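Local atomic coordinates of cortical-lytic enzyme (Bacillus cereus, PDB entry 4S3J), a protein that acts as an N-acetylglucosaminidase that degrades partially hydrolysed spore-cortex peptidoglycan during germination, recognising its muramic acid delta-lactam residues. Residues Q196-L204 and F233-P242; Y245-P253 and Q272-M282. All blocks are in the same frame, centred on the assembly; numbering follows the deposited sequence.

Contact 1: residues Q196-L204 and F233-P242; sequences QNKFITNIL and FLRNVKIRLP
Ile200 and Val237 mark the closest backbone approach, CA to CA 6.6 Å, of two helical segments that run the same general way with 44° between their directions and axes 10.8 Å apart. Ile200 is a knob set among Phe233, Asn236, Val237 and Arg240: its CG1 lies 3.8 Å from Phe233 CE1, while its CD1 reaches Val237 CG2 and Asn236 CB. With CG anti to the backbone N (chi1 -175°) and the chain extended, Gln196 runs past the edge of the Phe233 ring. There Asn236 ND2 approaches Gln196 OE1 nearly in line with the C=O, a 2.9 Å hydrogen bond, and OE1 lies in the amide plane of Asn236. These are neighbouring outer helices of the family 18 TIM barrel, and Phe199 and Phe233 fill the side turned to its strands, their near-parallel rings slid so far apart that they barely overlap. Arg240 reaches back as the reciprocal knob, bent at chi3 (63°). Ile200 CG2 lies over one face of its guanidinium, and Arg240 NH2 gives an in-plane hydrogen bond to Thr201 OG1 (3.0 Å). Thr201 OG1 in turn donates to Asn197 O, 3.1 Å away. Beyond it, Leu204 CD2 presses tightly on Leu241 CD2 at 3.4 Å.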
# COMPACT_ATOMS: atom_id res chain seq x y z
N GLN A 196 -28.73 -2.88 -16.06
CA GLN A 196 -27.52 -3.65 -15.77
C GLN A 196 -26.92 -4.22 -17.06
O GLN A 196 -25.71 -4.26 -17.22
CB GLN A 196 -27.80 -4.76 -14.75
CG GLN A 196 -26.56 -5.50 -14.32
CD GLN A 196 -26.85 -6.59 -13.31
OE1 GLN A 196 -26.59 -7.77 -13.55
NE2 GLN A 196 -27.34 -6.20 -12.14
N ASN A 197 -27.77 -4.66 -17.98
CA ASN A 197 -27.27 -5.23 -19.23
C ASN A 197 -26.55 -4.17 -20.06
O ASN A 197 -25.47 -4.42 -20.61
CB ASN A 197 -28.42 -5.83 -20.04
CG ASN A 197 -27.97 -6.38 -21.37
OD1 ASN A 197 -27.16 -7.30 -21.43
ND2 ASN A 197 -28.49 -5.81 -22.45
N LYS A 198 -27.13 -2.98 -20.11
CA LYS A 198 -26.52 -1.84 -20.80
C LYS A 198 -25.21 -1.44 -20.13
O LYS A 198 -24.22 -1.14 -20.79
CB LYS A 198 -27.47 -0.65 -20.80
CG LYS A 198 -26.90 0.62 -21.44
CD LYS A 198 -27.95 1.72 -21.58
CE LYS A 198 -27.31 3.04 -22.02
NZ LYS A 198 -28.17 4.23 -21.73
N PHE A 199 -25.23 -1.46 -18.80
CA PHE A 199 -24.06 -1.12 -17.98
C PHE A 199 -22.89 -2.04 -18.31
O PHE A 199 -21.77 -1.56 -18.57
CB PHE A 199 -24.45 -1.21 -16.50
CG PHE A 199 -23.41 -0.71 -15.52
CD1 PHE A 199 -22.83 0.54 -15.67
CD2 PHE A 199 -23.07 -1.47 -14.42
CE1 PHE A 199 -21.90 1.01 -14.76
CE2 PHE A 199 -22.14 -1.00 -13.50
CZ PHE A 199 -21.57 0.25 -13.67
N ILE A 200 -23.13 -3.34 -18.30
CA ILE A 200 -22.05 -4.30 -18.55
C ILE A 200 -21.54 -4.13 -19.98
O ILE A 200 -20.35 -4.18 -20.24
CB ILE A 200 -22.51 -5.75 -18.31
CG1 ILE A 200 -22.86 -5.93 -16.83
CG2 ILE A 200 -21.43 -6.74 -18.73
CD1 ILE A 200 -23.47 -7.26 -16.49
N THR A 201 -22.45 -3.90 -20.92
CA THR A 201 -22.05 -3.65 -22.30
C THR A 201 -21.13 -2.43 -22.39
O THR A 201 -20.09 -2.49 -23.06
CB THR A 201 -23.29 -3.44 -23.20
OG1 THR A 201 -24.01 -4.67 -23.28
CG2 THR A 201 -22.90 -3.02 -24.60
N ASN A 202 -21.48 -1.35 -21.71
CA ASN A 202 -20.67 -0.13 -21.75
C ASN A 202 -19.31 -0.30 -21.08
O ASN A 202 -18.31 0.27 -21.52
CB ASN A 202 -21.40 1.05 -21.10
CG ASN A 202 -22.51 1.59 -21.97
OD1 ASN A 202 -22.41 1.58 -23.20
ND2 ASN A 202 -23.58 2.07 -21.34
N ILE A 203 -19.30 -1.08 -20.00
CA ILE A 203 -18.05 -1.40 -19.29
C ILE A 203 -17.09 -2.15 -20.21
O ILE A 203 -15.90 -1.84 -20.25
CB ILE A 203 -18.34 -2.25 -18.03
CG1 ILE A 203 -19.03 -1.38 -16.98
CG2 ILE A 203 -17.05 -2.86 -17.46
CD1 ILE A 203 -19.67 -2.17 -15.86
N LEU A 204 -17.59 -3.14 -20.94
CA LEU A 204 -16.73 -3.92 -21.83
C LEU A 204 -16.19 -3.06 -22.97
O LEU A 204 -15.01 -3.19 -23.33
CB LEU A 204 -17.49 -5.11 -22.40
CG LEU A 204 -18.00 -6.14 -21.40
CD1 LEU A 204 -18.88 -7.17 -22.10
CD2 LEU A 204 -16.86 -6.81 -20.71
N PHE A 233 -24.55 -9.72 -9.79
CA PHE A 233 -23.95 -8.82 -10.75
C PHE A 233 -22.52 -9.25 -11.07
O PHE A 233 -22.13 -9.29 -12.23
CB PHE A 233 -23.97 -7.38 -10.22
CG PHE A 233 -23.15 -6.42 -11.04
CD1 PHE A 233 -23.53 -6.08 -12.32
CD2 PHE A 233 -22.00 -5.85 -10.51
CE1 PHE A 233 -22.79 -5.19 -13.07
CE2 PHE A 233 -21.25 -4.95 -11.26
CZ PHE A 233 -21.64 -4.63 -12.53
N LEU A 234 -21.74 -9.57 -10.05
CA LEU A 234 -20.36 -9.96 -10.28
C LEU A 234 -20.30 -11.25 -11.11
O LEU A 234 -19.48 -11.34 -12.03
CB LEU A 234 -19.61 -10.12 -8.96
CG LEU A 234 -19.38 -8.81 -8.19
CD1 LEU A 234 -18.86 -9.16 -6.82
CD2 LEU A 234 -18.41 -7.86 -8.92
N ARG A 235 -21.21 -12.19 -10.86
CA ARG A 235 -21.24 -13.39 -11.68
C ARG A 235 -21.59 -13.03 -13.11
O ARG A 235 -21.00 -13.55 -14.05
CB ARG A 235 -22.25 -14.44 -11.16
CG ARG A 235 -22.01 -14.90 -9.74
CD ARG A 235 -23.00 -15.97 -9.27
NE ARG A 235 -22.77 -16.26 -7.85
CZ ARG A 235 -23.58 -15.90 -6.85
NH1 ARG A 235 -24.73 -15.26 -7.10
NH2 ARG A 235 -23.25 -16.19 -5.60
N ASN A 236 -22.54 -12.11 -13.30
CA ASN A 236 -22.93 -11.73 -14.66
C ASN A 236 -21.78 -11.09 -15.43
O ASN A 236 -21.60 -11.37 -16.61
CB ASN A 236 -24.11 -10.76 -14.63
CG ASN A 236 -25.42 -11.44 -14.21
OD1 ASN A 236 -25.54 -12.67 -14.23
ND2 ASN A 236 -26.39 -10.63 -13.80
N VAL A 237 -21.01 -10.23 -14.77
CA VAL A 237 -19.85 -9.63 -15.43
C VAL A 237 -18.79 -10.68 -15.73
O VAL A 237 -18.26 -10.73 -16.85
CB VAL A 237 -19.21 -8.51 -14.56
CG1 VAL A 237 -17.95 -7.98 -15.23
CG2 VAL A 237 -20.21 -7.37 -14.33
N LYS A 238 -18.48 -11.51 -14.74
CA LYS A 238 -17.44 -12.54 -14.88
C LYS A 238 -17.74 -13.44 -16.08
O LYS A 238 -16.85 -13.75 -16.88
CB LYS A 238 -17.34 -13.38 -13.61
CG LYS A 238 -16.27 -14.47 -13.69
CD LYS A 238 -14.90 -13.91 -13.88
CE LYS A 238 -13.87 -15.00 -13.90
NZ LYS A 238 -12.59 -14.46 -14.39
N ILE A 239 -18.99 -13.85 -16.21
CA ILE A 239 -19.32 -14.75 -17.30
C ILE A 239 -19.14 -14.08 -18.65
O ILE A 239 -18.73 -14.73 -19.60
CB ILE A 239 -20.77 -15.28 -17.16
CG1 ILE A 239 -20.88 -16.19 -15.93
CG2 ILE A 239 -21.21 -16.02 -18.42
CD1 ILE A 239 -22.33 -16.43 -15.48
N ARG A 240 -19.34 -12.76 -18.73
CA ARG A 240 -19.25 -12.08 -20.02
C ARG A 240 -17.90 -11.49 -20.36
O ARG A 240 -17.71 -11.03 -21.48
CB ARG A 240 -20.28 -10.94 -20.09
CG ARG A 240 -21.72 -11.42 -20.27
CD ARG A 240 -22.72 -10.27 -20.23
NE ARG A 240 -22.53 -9.32 -21.33
CZ ARG A 240 -23.26 -8.22 -21.51
NH1 ARG A 240 -24.25 -7.94 -20.67
NH2 ARG A 240 -23.01 -7.41 -22.53
N LEU A 241 -16.94 -11.53 -19.44
CA LEU A 241 -15.61 -10.99 -19.76
C LEU A 241 -14.90 -11.94 -20.70
O LEU A 241 -14.77 -13.12 -20.39
CB LEU A 241 -14.76 -10.77 -18.50
CG LEU A 241 -15.20 -9.68 -17.53
CD1 LEU A 241 -14.34 -9.71 -16.29
CD2 LEU A 241 -15.08 -8.34 -18.20
N PRO A 242 -14.39 -11.44 -21.84
CA PRO A 242 -13.62 -12.27 -22.77
C PRO A 242 -12.26 -12.73 -22.24
O PRO A 242 -11.76 -12.26 -21.21
CB PRO A 242 -13.45 -11.37 -24.00
CG PRO A 242 -13.70 -10.00 -23.53
CD PRO A 242 -14.65 -10.10 -22.40

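Contact 2: residues Y245-P253 and Q272-M282; sequences YTLSTTLVP and QGQIVDFVVIM
Thr246 opens the contact by laying its CB and CG2 against the carboxylate of Asp277, while its own hydroxyl bonds to Asp214. Next, Leu247 N donates to Asp277 OD2 (2.9 Å) on the anti side of the carboxylate, and Leu247 O receives Asp277 N, so one aspartate grips both polar atoms of this residue. From Ser248 on, strands 246-251 and 278-281 pair in parallel, as adjacent staves of the TIM barrel. Ser248 CB sits over the face of the Phe278 ring, 3.5 Å from its centroid, a CH-pi contact; its OG turns to Asp214 and His216. Thr249 points to the opposite face of the sheet, where chi1 of 56° brings Thr249 OG1 to donate to Gln272 OE1 (2.7 Å), nearly straight along the amide C=O. Thr249 O takes Val280 N at 2.8 Å. Thr250, bound through OG1 to His216, sets Thr250 CG2 3.7 Å from Met282 SD. Leu251 N and O then bond Val280 O and Met282 N, and its CD1 packs on Val279 CG1. The Met282 side chain also touches Glu220, so the bond from Met282 N to Leu251 O holds the backbone of a residue beside the probable proton donor.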
# COMPACT_ATOMS: atom_id res chain seq x y z
N TYR A 245 -9.18 -10.98 -20.06
CA TYR A 245 -9.65 -9.99 -19.09
C TYR A 245 -9.87 -10.67 -17.75
O TYR A 245 -10.19 -11.86 -17.69
CB TYR A 245 -10.96 -9.31 -19.53
CG TYR A 245 -10.82 -8.38 -20.71
CD1 TYR A 245 -10.58 -8.88 -21.99
CD2 TYR A 245 -10.89 -7.00 -20.56
CE1 TYR A 245 -10.46 -8.04 -23.08
CE2 TYR A 245 -10.77 -6.15 -21.64
CZ TYR A 245 -10.55 -6.68 -22.90
OH TYR A 245 -10.42 -5.84 -23.98
N THR A 246 -9.74 -9.89 -16.68
CA THR A 246 -9.99 -10.34 -15.32
C THR A 246 -10.93 -9.40 -14.58
O THR A 246 -11.17 -8.27 -15.01
CB THR A 246 -8.69 -10.45 -14.51
OG1 THR A 246 -8.01 -9.18 -14.53
CG2 THR A 246 -7.80 -11.51 -15.10
N LEU A 247 -11.43 -9.87 -13.44
CA LEU A 247 -12.37 -9.14 -12.61
C LEU A 247 -11.85 -9.01 -11.18
O LEU A 247 -11.35 -9.97 -10.61
CB LEU A 247 -13.72 -9.86 -12.62
CG LEU A 247 -14.82 -9.40 -11.67
CD1 LEU A 247 -15.26 -7.97 -12.03
CD2 LEU A 247 -16.03 -10.38 -11.75
N SER A 248 -11.97 -7.81 -10.60
CA SER A 248 -11.56 -7.62 -9.22
C SER A 248 -12.52 -6.70 -8.49
O SER A 248 -13.32 -6.00 -9.11
CB SER A 248 -10.13 -7.06 -9.15
OG SER A 248 -10.02 -5.81 -9.82
N THR A 249 -12.45 -6.74 -7.16
CA THR A 249 -13.29 -5.90 -6.30
C THR A 249 -12.55 -5.36 -5.09
O THR A 249 -11.54 -5.95 -4.64
CB THR A 249 -14.49 -6.67 -5.77
OG1 THR A 249 -14.01 -7.83 -5.08
CG2 THR A 249 -15.46 -7.07 -6.90
N THR A 250 -13.08 -4.27 -4.54
CA THR A 250 -12.66 -3.73 -3.26
C THR A 250 -13.51 -4.30 -2.13
O THR A 250 -14.73 -4.35 -2.21
CB THR A 250 -12.76 -2.18 -3.25
OG1 THR A 250 -11.81 -1.64 -4.17
CG2 THR A 250 -12.51 -1.62 -1.85
N LEU A 251 -12.84 -4.71 -1.06
CA LEU A 251 -13.50 -5.20 0.15
C LEU A 251 -13.11 -4.38 1.38
O LEU A 251 -11.92 -4.09 1.61
CB LEU A 251 -13.15 -6.67 0.40
CG LEU A 251 -13.69 -7.73 -0.56
CD1 LEU A 251 -13.05 -9.09 -0.21
CD2 LEU A 251 -15.20 -7.80 -0.53
N VAL A 252 -14.08 -4.04 2.21
CA VAL A 252 -13.79 -3.49 3.52
C VAL A 252 -13.12 -4.59 4.36
O VAL A 252 -13.37 -5.79 4.15
CB VAL A 252 -15.06 -2.97 4.25
CG1 VAL A 252 -15.63 -1.75 3.54
CG2 VAL A 252 -16.10 -4.08 4.38
N PRO A 253 -12.25 -4.18 5.30
CA PRO A 253 -11.57 -5.13 6.18
C PRO A 253 -12.53 -5.73 7.20
O PRO A 253 -13.31 -5.00 7.81
CB PRO A 253 -10.50 -4.28 6.85
CG PRO A 253 -11.07 -2.92 6.86
CD PRO A 253 -11.84 -2.79 5.57
N GLN A 272 -17.66 -13.43 -3.13
CA GLN A 272 -16.83 -12.72 -4.09
C GLN A 272 -15.56 -13.52 -4.39
O GLN A 272 -15.14 -13.60 -5.54
CB GLN A 272 -16.48 -11.31 -3.56
CG GLN A 272 -17.70 -10.38 -3.48
CD GLN A 272 -17.33 -8.89 -3.42
OE1 GLN A 272 -16.23 -8.50 -3.79
NE2 GLN A 272 -18.26 -8.08 -2.92
N GLY A 273 -15.00 -14.15 -3.37
CA GLY A 273 -13.78 -14.93 -3.54
C GLY A 273 -13.93 -16.08 -4.53
O GLY A 273 -12.96 -16.53 -5.15
N GLN A 274 -15.16 -16.56 -4.66
CA GLN A 274 -15.47 -17.63 -5.58
C GLN A 274 -15.61 -17.12 -7.02
O GLN A 274 -15.49 -17.90 -7.97
CB GLN A 274 -16.75 -18.34 -5.11
CG GLN A 274 -16.96 -19.70 -5.72
CD GLN A 274 -18.06 -20.48 -5.03
OE1 GLN A 274 -18.36 -20.25 -3.86
NE2 GLN A 274 -18.67 -21.41 -5.75
N ILE A 275 -15.94 -15.84 -7.18
CA ILE A 275 -16.21 -15.26 -8.48
C ILE A 275 -15.01 -14.53 -9.09
O ILE A 275 -14.71 -14.70 -10.27
CB ILE A 275 -17.38 -14.27 -8.40
CG1 ILE A 275 -18.64 -14.96 -7.85
CG2 ILE A 275 -17.67 -13.65 -9.77
CD1 ILE A 275 -19.71 -14.01 -7.37
N VAL A 276 -14.38 -13.66 -8.32
CA VAL A 276 -13.39 -12.74 -8.89
C VAL A 276 -11.97 -13.32 -9.00
O VAL A 276 -11.65 -14.36 -8.42
CB VAL A 276 -13.33 -11.44 -8.05
CG1 VAL A 276 -14.72 -10.83 -7.87
CG2 VAL A 276 -12.66 -11.70 -6.71
N ASP A 277 -11.12 -12.65 -9.78
CA ASP A 277 -9.72 -13.04 -9.91
C ASP A 277 -8.89 -12.58 -8.73
O ASP A 277 -8.01 -13.31 -8.28
CB ASP A 277 -9.16 -12.49 -11.22
CG ASP A 277 -9.76 -13.18 -12.44
OD1 ASP A 277 -9.32 -14.30 -12.74
OD2 ASP A 277 -10.70 -12.62 -13.05
N PHE A 278 -9.16 -11.38 -8.23
CA PHE A 278 -8.54 -10.94 -6.99
C PHE A 278 -9.37 -9.86 -6.30
O PHE A 278 -10.27 -9.27 -6.91
CB PHE A 278 -7.11 -10.45 -7.23
CG PHE A 278 -6.99 -9.20 -8.07
CD1 PHE A 278 -7.06 -7.93 -7.48
CD2 PHE A 278 -6.73 -9.28 -9.42
CE1 PHE A 278 -6.90 -6.77 -8.25
CE2 PHE A 278 -6.56 -8.15 -10.19
CZ PHE A 278 -6.65 -6.89 -9.60
N VAL A 279 -9.10 -9.69 -5.02
CA VAL A 279 -9.71 -8.64 -4.20
C VAL A 279 -8.63 -7.73 -3.65
O VAL A 279 -7.49 -8.15 -3.42
CB VAL A 279 -10.54 -9.20 -3.02
CG1 VAL A 279 -11.71 -10.06 -3.52
CG2 VAL A 279 -9.67 -10.00 -2.06
N VAL A 280 -9.02 -6.47 -3.45
CA VAL A 280 -8.20 -5.48 -2.74
C VAL A 280 -8.89 -5.19 -1.41
O VAL A 280 -9.99 -4.63 -1.39
CB VAL A 280 -8.02 -4.18 -3.56
CG1 VAL A 280 -7.32 -3.13 -2.73
CG2 VAL A 280 -7.23 -4.45 -4.83
N ILE A 281 -8.26 -5.60 -0.31
CA ILE A 281 -8.83 -5.40 1.01
C ILE A 281 -8.25 -4.14 1.61
O ILE A 281 -7.03 -3.98 1.65
CB ILE A 281 -8.59 -6.60 1.95
CG1 ILE A 281 -9.01 -7.91 1.26
CG2 ILE A 281 -9.34 -6.40 3.28
CD1 ILE A 281 -8.91 -9.15 2.12
N MET A 282 -9.11 -3.24 2.06
CA MET A 282 -8.68 -1.95 2.56
C MET A 282 -8.16 -2.05 4.00
O MET A 282 -8.76 -1.52 4.94
CB MET A 282 -9.82 -0.94 2.46
CG MET A 282 -10.17 -0.63 1.02
SD MET A 282 -11.40 0.66 0.83
CE MET A 282 -12.78 -0.12 1.66

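Along the chain, helix 193-210 comes first, then strand 214-218, which leads to helix 227-240; contact 1 closes this loop by packing the second helix on the first. Helix 227-240 then leads through a short loop into strand 246-251, and contact 2 closes the next loop, through helix 269-275 to strand 278-281. The two are thus in series, neither enclosing nor crossing the other, with centres about 15 Å apart. They meet along helix 227-240: Lys238 NZ reaches the turn before strand 278-281 in a salt bridge with Asp277 OD2 (3.0 Å), and Leu234 covers strand 246-251 at Thr249. Contact 1 ties outer helices of the barrel together, contact 2 two inner strands and the end of helix 269-275.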